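Local coordinates for protein putative metalloprotease II (Bacteroides fragilis, PDB 4ON1) that probably cleaves proteins as a zinc-dependent metalloendopeptidase related to fragilysin and encoded on a bacterial pathogenicity island, at residues A[26-31]-A[106-110]; A[253-259]-A[288-294]. All blocks are in the same frame, centred on the assembly; numbering follows the deposited sequence.

How the contacts relate
Contact 1 comes first along the chain: 26-31, just after strand 19-22, meets 106-110 at the end of strand 102-109. It closes a mostly β-stranded excursion within the fragilysin-type N-terminal domain and sets the start of helix 28-35 against the end of strand 102-109. Contact 2 opens only later, in the metallopeptidase region, where 253-259 and 288-294 close a shorter loop built around helix 259-271. The contacts therefore follow in series, neither nested nor crossed. The centres of contact 1 and contact 2 lie about 31 Å apart. Contact 1 lies away from the zinc site, whereas contact 2 comes within about 11 Å of the zinc ion through the side chain of Glu259.

Contact 1: A[26-31]-A[106-110]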
loop_
_atom_site.group_PDB
_atom_site.type_symbol
_atom_site.label_atom_id
_atom_site.label_comp_id
_atom_site.label_asym_id
_atom_site.label_seq_id
_atom_site.Cartn_x
_atom_site.Cartn_y
_atom_site.Cartn_z
ATOM N N MET A 26 -20.264 -12.098 2.215
ATOM C CA MET A 26 -19.053 -12.766 2.680
ATOM C C MET A 26 -18.518 -12.131 3.962
ATOM O O MET A 26 -18.619 -10.918 4.161
ATOM C CB MET A 26 -17.971 -12.732 1.601
ATOM C CG MET A 26 -17.351 -11.371 1.410
ATOM S SD MET A 26 -16.021 -11.372 0.206
ATOM C CE MET A 26 -15.602 -9.629 0.252
ATOM N N ASP A 27 -17.970 -12.958 4.844
ATOM C CA ASP A 27 -17.170 -12.438 5.944
ATOM C C ASP A 27 -15.760 -13.027 5.838
ATOM O O ASP A 27 -15.436 -13.651 4.823
ATOM C CB ASP A 27 -17.817 -12.730 7.300
ATOM C CG ASP A 27 -18.033 -14.207 7.549
ATOM O OD1 ASP A 27 -17.471 -15.044 6.814
ATOM O OD2 ASP A 27 -18.772 -14.532 8.505
ATOM N N TYR A 28 -14.935 -12.826 6.863
ATOM C CA TYR A 28 -13.533 -13.238 6.797
ATOM C C TYR A 28 -13.363 -14.708 6.413
ATOM O O TYR A 28 -12.554 -15.031 5.547
ATOM C CB TYR A 28 -12.808 -12.982 8.131
ATOM C CG TYR A 28 -11.376 -13.483 8.105
ATOM C CD1 TYR A 28 -10.366 -12.725 7.523
ATOM C CD2 TYR A 28 -11.040 -14.725 8.634
ATOM C CE1 TYR A 28 -9.056 -13.186 7.477
ATOM C CE2 TYR A 28 -9.728 -15.195 8.596
ATOM C CZ TYR A 28 -8.745 -14.419 8.016
ATOM O OH TYR A 28 -7.450 -14.883 7.981
ATOM N N GLU A 29 -14.104 -15.605 7.052
ATOM C CA GLU A 29 -13.900 -17.020 6.765
ATOM C C GLU A 29 -14.238 -17.386 5.319
ATOM O O GLU A 29 -13.615 -18.279 4.750
ATOM C CB GLU A 29 -14.700 -17.891 7.734
ATOM C CG GLU A 29 -14.156 -17.849 9.160
ATOM C CD GLU A 29 -12.712 -18.355 9.261
ATOM O OE1 GLU A 29 -11.947 -17.827 10.102
ATOM O OE2 GLU A 29 -12.344 -19.291 8.514
ATOM N N ASP A 30 -15.210 -16.702 4.720
ATOM C CA ASP A 30 -15.514 -16.937 3.306
ATOM C C ASP A 30 -14.353 -16.547 2.395
ATOM O O ASP A 30 -13.887 -17.349 1.584
ATOM C CB ASP A 30 -16.749 -16.154 2.880
ATOM C CG ASP A 30 -18.011 -16.636 3.566
ATOM O OD1 ASP A 30 -18.170 -17.862 3.751
ATOM O OD2 ASP A 30 -18.843 -15.777 3.917
ATOM N N LEU A 31 -13.902 -15.305 2.524
ATOM C CA LEU A 31 -12.848 -14.793 1.654
ATOM C C LEU A 31 -11.528 -15.503 1.933
ATOM O O LEU A 31 -10.841 -15.921 0.999
ATOM C CB LEU A 31 -12.693 -13.283 1.825
ATOM C CG LEU A 31 -11.607 -12.643 0.958
ATOM C CD1 LEU A 31 -11.706 -13.129 -0.487
ATOM C CD2 LEU A 31 -11.702 -11.127 1.026
ATOM N N TYR A 106 -13.164 -4.287 -0.831
ATOM C CA TYR A 106 -13.986 -5.094 0.076
ATOM C C TYR A 106 -13.110 -5.538 1.235
ATOM O O TYR A 106 -12.068 -6.150 1.016
ATOM C CB TYR A 106 -14.593 -6.312 -0.631
ATOM C CG TYR A 106 -15.459 -5.986 -1.824
ATOM C CD1 TYR A 106 -16.838 -5.920 -1.705
ATOM C CD2 TYR A 106 -14.898 -5.752 -3.071
ATOM C CE1 TYR A 106 -17.635 -5.625 -2.793
ATOM C CE2 TYR A 106 -15.684 -5.454 -4.167
ATOM C CZ TYR A 106 -17.053 -5.390 -4.022
ATOM O OH TYR A 106 -17.842 -5.093 -5.112
ATOM N N ILE A 107 -13.529 -5.225 2.460
ATOM C CA ILE A 107 -12.685 -5.425 3.633
ATOM C C ILE A 107 -13.392 -6.315 4.659
ATOM O O ILE A 107 -14.534 -6.044 5.047
ATOM C CB ILE A 107 -12.314 -4.059 4.271
ATOM C CG1 ILE A 107 -11.601 -3.168 3.243
ATOM C CG2 ILE A 107 -11.488 -4.241 5.542
ATOM C CD1 ILE A 107 -11.774 -1.670 3.500
ATOM N N VAL A 108 -12.723 -7.389 5.070
ATOM C CA VAL A 108 -13.245 -8.291 6.091
ATOM C C VAL A 108 -12.200 -8.554 7.170
ATOM O O VAL A 108 -11.083 -8.956 6.872
ATOM C CB VAL A 108 -13.708 -9.648 5.480
ATOM C CG1 VAL A 108 -14.973 -9.471 4.689
ATOM C CG2 VAL A 108 -12.629 -10.251 4.578
ATOM N N TYR A 109 -12.579 -8.332 8.427
ATOM C CA TYR A 109 -11.724 -8.639 9.572
ATOM C C TYR A 109 -12.216 -9.881 10.298
ATOM O O TYR A 109 -13.417 -10.096 10.412
ATOM C CB TYR A 109 -11.678 -7.459 10.541
ATOM C CG TYR A 109 -10.643 -6.420 10.177
ATOM C CD1 TYR A 109 -10.805 -5.604 9.065
ATOM C CD2 TYR A 109 -9.507 -6.253 10.957
ATOM C CE1 TYR A 109 -9.854 -4.654 8.734
ATOM C CE2 TYR A 109 -8.562 -5.305 10.643
ATOM C CZ TYR A 109 -8.738 -4.511 9.529
ATOM O OH TYR A 109 -7.791 -3.571 9.220
ATOM N N LYS A 110 -11.293 -10.704 10.783
ATOM C CA LYS A 110 -11.694 -11.937 11.452
ATOM C C LYS A 110 -12.403 -11.651 12.770
ATOM O O LYS A 110 -13.432 -12.259 13.085
ATOM C CB LYS A 110 -10.496 -12.850 11.695
ATOM C CG LYS A 110 -10.891 -14.145 12.389
ATOM C CD LYS A 110 -9.738 -15.131 12.494
ATOM C CE LYS A 110 -8.557 -14.520 13.212
ATOM N NZ LYS A 110 -7.447 -15.503 13.381
HETATM O O HOH W 1 -15.801 -10.420 8.681
#
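Tyr28, in the first turn of helix 28-35, faces Val108 near the end of strand 102-109, their CA atoms 5.0 Å apart. This is helix-on-sheet packing within the N-terminal domain of the fragilysin type, and the helix meets the strand with its N-terminal turn. That turn is closed by a capping box: Asp27 N donates to Asp30 OD2 at 3.1 Å, while the return bond from Asp30 N to Asp27 OD1 is weak. The backbones are joined through water, which accepts from Tyr28 N (3.1 Å) and donates to Tyr109 O (3.0 Å).

Val108 carries the centre of the contact. Val108 CB packs against Tyr28 N, CG1 reaches the Asp27 backbone, and Val108 CG2 meets Leu31 CD2 at 3.8 Å. Beyond it, Leu31 continues onto Ala93 and Ile95 of strand 92-99, extending the apolar layer across the neighbouring strand. Met26 reaches Tyr106 at the other end of the strand segment with its chain extended beyond CG, crossing Tyr106 at about a right angle and placing Met26 CE 3.6 Å from Tyr106 CB; the ring leads away from 26-31, its OH hydrogen-bonded to Glu49.

With CG anti to the backbone N (chi1 176°), the Tyr28 ring turns one face to Lys110 CB. The hydroxyl of this buried residue hydrogen-bonds Ser89 O, fixing the far end of the ring. Lys110 crosses that face obliquely, CG and CD passing near CD2 and CE2, and Lys110 CB makes a CH-pi contact 3.8 Å from the Tyr28 ring centroid, 19° off the normal.

Contact 2: A[253-259]-A[288-294]; sequences GGASDYE and RDGTWDS
Arg288 grips Gly254 O end-on with two nitrogens: Arg288 NH2 bonds to the oxygen at 2.9 Å (159° at the hydrogen) and NH1 at 3.3 Å, both from the same face of the carbonyl plane, while the oxygen itself lies in the guanidinium plane. Farther along, Asp293 N donates to Asp257 O at 2.8 Å, and the same oxygen lies against Trp292 CB and, near the ring plane, at the indole edge. Ala255 O and Thr291 O, two acceptors, face each other at 3.0 Å. Donors around them probably ease the repulsion: Arg288 NH1 donates to Thr291 O at 2.7 Å, and two waters donate to Ala255 O, one accepting from Thr291 N and the other joined to Thr291 OG1.

Around the guanidinium, Arg288 NE forms a salt bridge with Glu210 and Trp292 NE1 lies over the centre of the group. On the opposing loop, Gly254 N donates to Asp257 OD2 at 2.8 Å from above the carboxylate plane, linking the start and middle of 253-259.

Glu259 OE1 touches Asp293 CB and has a weak hydrogen bond with Thr297 OG1. Glu259 OE1 and Asp293 OD2 are 4.4 Å apart, which may disfavour both carboxylates being charged. The arrangement joins loops following strands 240-248 and 284-288 near the zinc site of a metzincin-like catalytic domain with its HExxH helix, the Glu259 side chain about 11 Å from the ion.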
loop_
_atom_site.group_PDB
_atom_site.type_symbol
_atom_site.label_atom_id
_atom_site.label_comp_id
_atom_site.label_asym_id
_atom_site.label_seq_id
_atom_site.Cartn_x
_atom_site.Cartn_y
_atom_site.Cartn_z
ATOM N N GLY A 253 3.823 11.648 16.861
ATOM C CA GLY A 253 3.981 12.919 16.164
ATOM C C GLY A 253 2.735 13.781 16.311
ATOM O O GLY A 253 1.670 13.264 16.665
ATOM N N GLY A 254 2.851 15.092 16.096
ATOM C CA GLY A 254 1.668 15.938 16.153
ATOM C C GLY A 254 0.938 15.887 14.821
ATOM O O GLY A 254 1.533 15.588 13.779
ATOM N N ALA A 255 -0.345 16.227 14.839
ATOM C CA ALA A 255 -1.177 16.093 13.643
ATOM C C ALA A 255 -0.848 17.056 12.499
ATOM O O ALA A 255 -0.919 16.682 11.325
ATOM C CB ALA A 255 -2.644 16.251 14.032
ATOM N N SER A 256 -0.475 18.285 12.840
ATOM C CA SER A 256 -0.220 19.311 11.833
ATOM C C SER A 256 1.259 19.500 11.535
ATOM O O SER A 256 1.625 20.400 10.778
ATOM C CB SER A 256 -0.814 20.648 12.283
ATOM O OG SER A 256 -0.099 21.153 13.400
ATOM N N ASP A 257 2.099 18.654 12.128
ATOM C CA ASP A 257 3.552 18.810 12.048
ATOM C C ASP A 257 4.092 19.008 10.636
ATOM O O ASP A 257 3.529 18.526 9.657
ATOM C CB ASP A 257 4.250 17.597 12.664
ATOM C CG ASP A 257 4.142 17.561 14.176
ATOM O OD1 ASP A 257 3.398 18.392 14.744
ATOM O OD2 ASP A 257 4.799 16.692 14.791
ATOM N N TYR A 258 5.220 19.703 10.563
ATOM C CA TYR A 258 5.871 20.014 9.307
ATOM C C TYR A 258 6.696 18.811 8.909
ATOM O O TYR A 258 7.379 18.219 9.752
ATOM C CB TYR A 258 6.751 21.245 9.451
ATOM C CG TYR A 258 7.541 21.600 8.217
ATOM C CD1 TYR A 258 6.933 21.667 6.968
ATOM C CD2 TYR A 258 8.893 21.886 8.305
ATOM C CE1 TYR A 258 7.656 22.005 5.841
ATOM C CE2 TYR A 258 9.622 22.231 7.188
ATOM C CZ TYR A 258 9.001 22.283 5.960
ATOM O OH TYR A 258 9.730 22.622 4.847
ATOM N N GLU A 259 6.611 18.437 7.636
ATOM C CA GLU A 259 7.154 17.169 7.164
ATOM C C GLU A 259 8.662 17.038 7.381
ATOM O O GLU A 259 9.138 15.951 7.712
ATOM C CB GLU A 259 6.793 16.952 5.687
ATOM C CG GLU A 259 7.269 18.038 4.729
ATOM C CD GLU A 259 6.190 19.085 4.460
ATOM O OE1 GLU A 259 5.225 19.179 5.250
ATOM O OE2 GLU A 259 6.301 19.809 3.452
ATOM N N ARG A 288 1.250 6.810 9.259
ATOM C CA ARG A 288 0.122 7.296 10.051
ATOM C C ARG A 288 -1.105 7.343 9.168
ATOM O O ARG A 288 -0.987 7.336 7.941
ATOM C CB ARG A 288 0.401 8.681 10.628
ATOM C CG ARG A 288 0.664 9.720 9.544
ATOM C CD ARG A 288 0.454 11.140 10.037
ATOM N NE ARG A 288 1.163 11.410 11.285
ATOM C CZ ARG A 288 1.242 12.612 11.848
ATOM N NH1 ARG A 288 0.677 13.657 11.257
ATOM N NH2 ARG A 288 1.897 12.769 12.990
ATOM N N ASP A 289 -2.287 7.372 9.772
ATOM C CA ASP A 289 -3.488 7.470 8.960
ATOM C C ASP A 289 -3.649 8.880 8.396
ATOM O O ASP A 289 -4.148 9.056 7.288
ATOM C CB ASP A 289 -4.728 7.092 9.755
ATOM C CG ASP A 289 -5.968 7.106 8.901
ATOM O OD1 ASP A 289 -6.815 7.998 9.092
ATOM O OD2 ASP A 289 -6.081 6.239 8.015
ATOM N N GLY A 290 -3.219 9.873 9.169
ATOM C CA GLY A 290 -3.399 11.265 8.812
ATOM C C GLY A 290 -2.354 11.825 7.866
ATOM O O GLY A 290 -1.745 11.100 7.082
ATOM N N THR A 291 -2.154 13.136 7.941
ATOM C CA THR A 291 -1.252 13.835 7.039
ATOM C C THR A 291 -0.343 14.782 7.804
ATOM O O THR A 291 -0.389 14.844 9.030
ATOM C CB THR A 291 -2.023 14.654 6.000
ATOM O OG1 THR A 291 -2.916 15.546 6.679
ATOM C CG2 THR A 291 -2.808 13.742 5.066
ATOM N N TRP A 292 0.475 15.527 7.069
ATOM C CA TRP A 292 1.331 16.540 7.667
ATOM C C TRP A 292 1.009 17.914 7.102
ATOM O O TRP A 292 0.271 18.030 6.118
ATOM C CB TRP A 292 2.809 16.207 7.447
ATOM C CG TRP A 292 3.235 14.984 8.185
ATOM C CD1 TRP A 292 3.797 14.934 9.429
ATOM C CD2 TRP A 292 3.105 13.627 7.745
ATOM N NE1 TRP A 292 4.033 13.628 9.785
ATOM C CE2 TRP A 292 3.616 12.807 8.770
ATOM C CE3 TRP A 292 2.609 13.028 6.583
ATOM C CZ2 TRP A 292 3.654 11.417 8.663
ATOM C CZ3 TRP A 292 2.644 11.652 6.480
ATOM C CH2 TRP A 292 3.166 10.860 7.513
ATOM N N ASP A 293 1.557 18.946 7.737
ATOM C CA ASP A 293 1.408 20.321 7.273
ATOM C C ASP A 293 -0.057 20.688 7.037
ATOM O O ASP A 293 -0.431 21.087 5.932
ATOM C CB ASP A 293 2.212 20.552 5.989
ATOM C CG ASP A 293 2.412 22.028 5.688
ATOM O OD1 ASP A 293 2.679 22.797 6.638
ATOM O OD2 ASP A 293 2.288 22.421 4.508
ATOM N N SER A 294 -0.879 20.516 8.072
ATOM C CA SER A 294 -2.297 20.874 8.015
ATOM C C SER A 294 -3.011 20.331 6.773
ATOM O O SER A 294 -3.746 21.060 6.107
ATOM C CB SER A 294 -2.451 22.393 8.078
ATOM O OG SER A 294 -1.797 22.905 9.224
HETATM O O HOH W 2 -2.850 14.241 10.347
HETATM O O HOH W 3 -2.016 17.237 8.775
#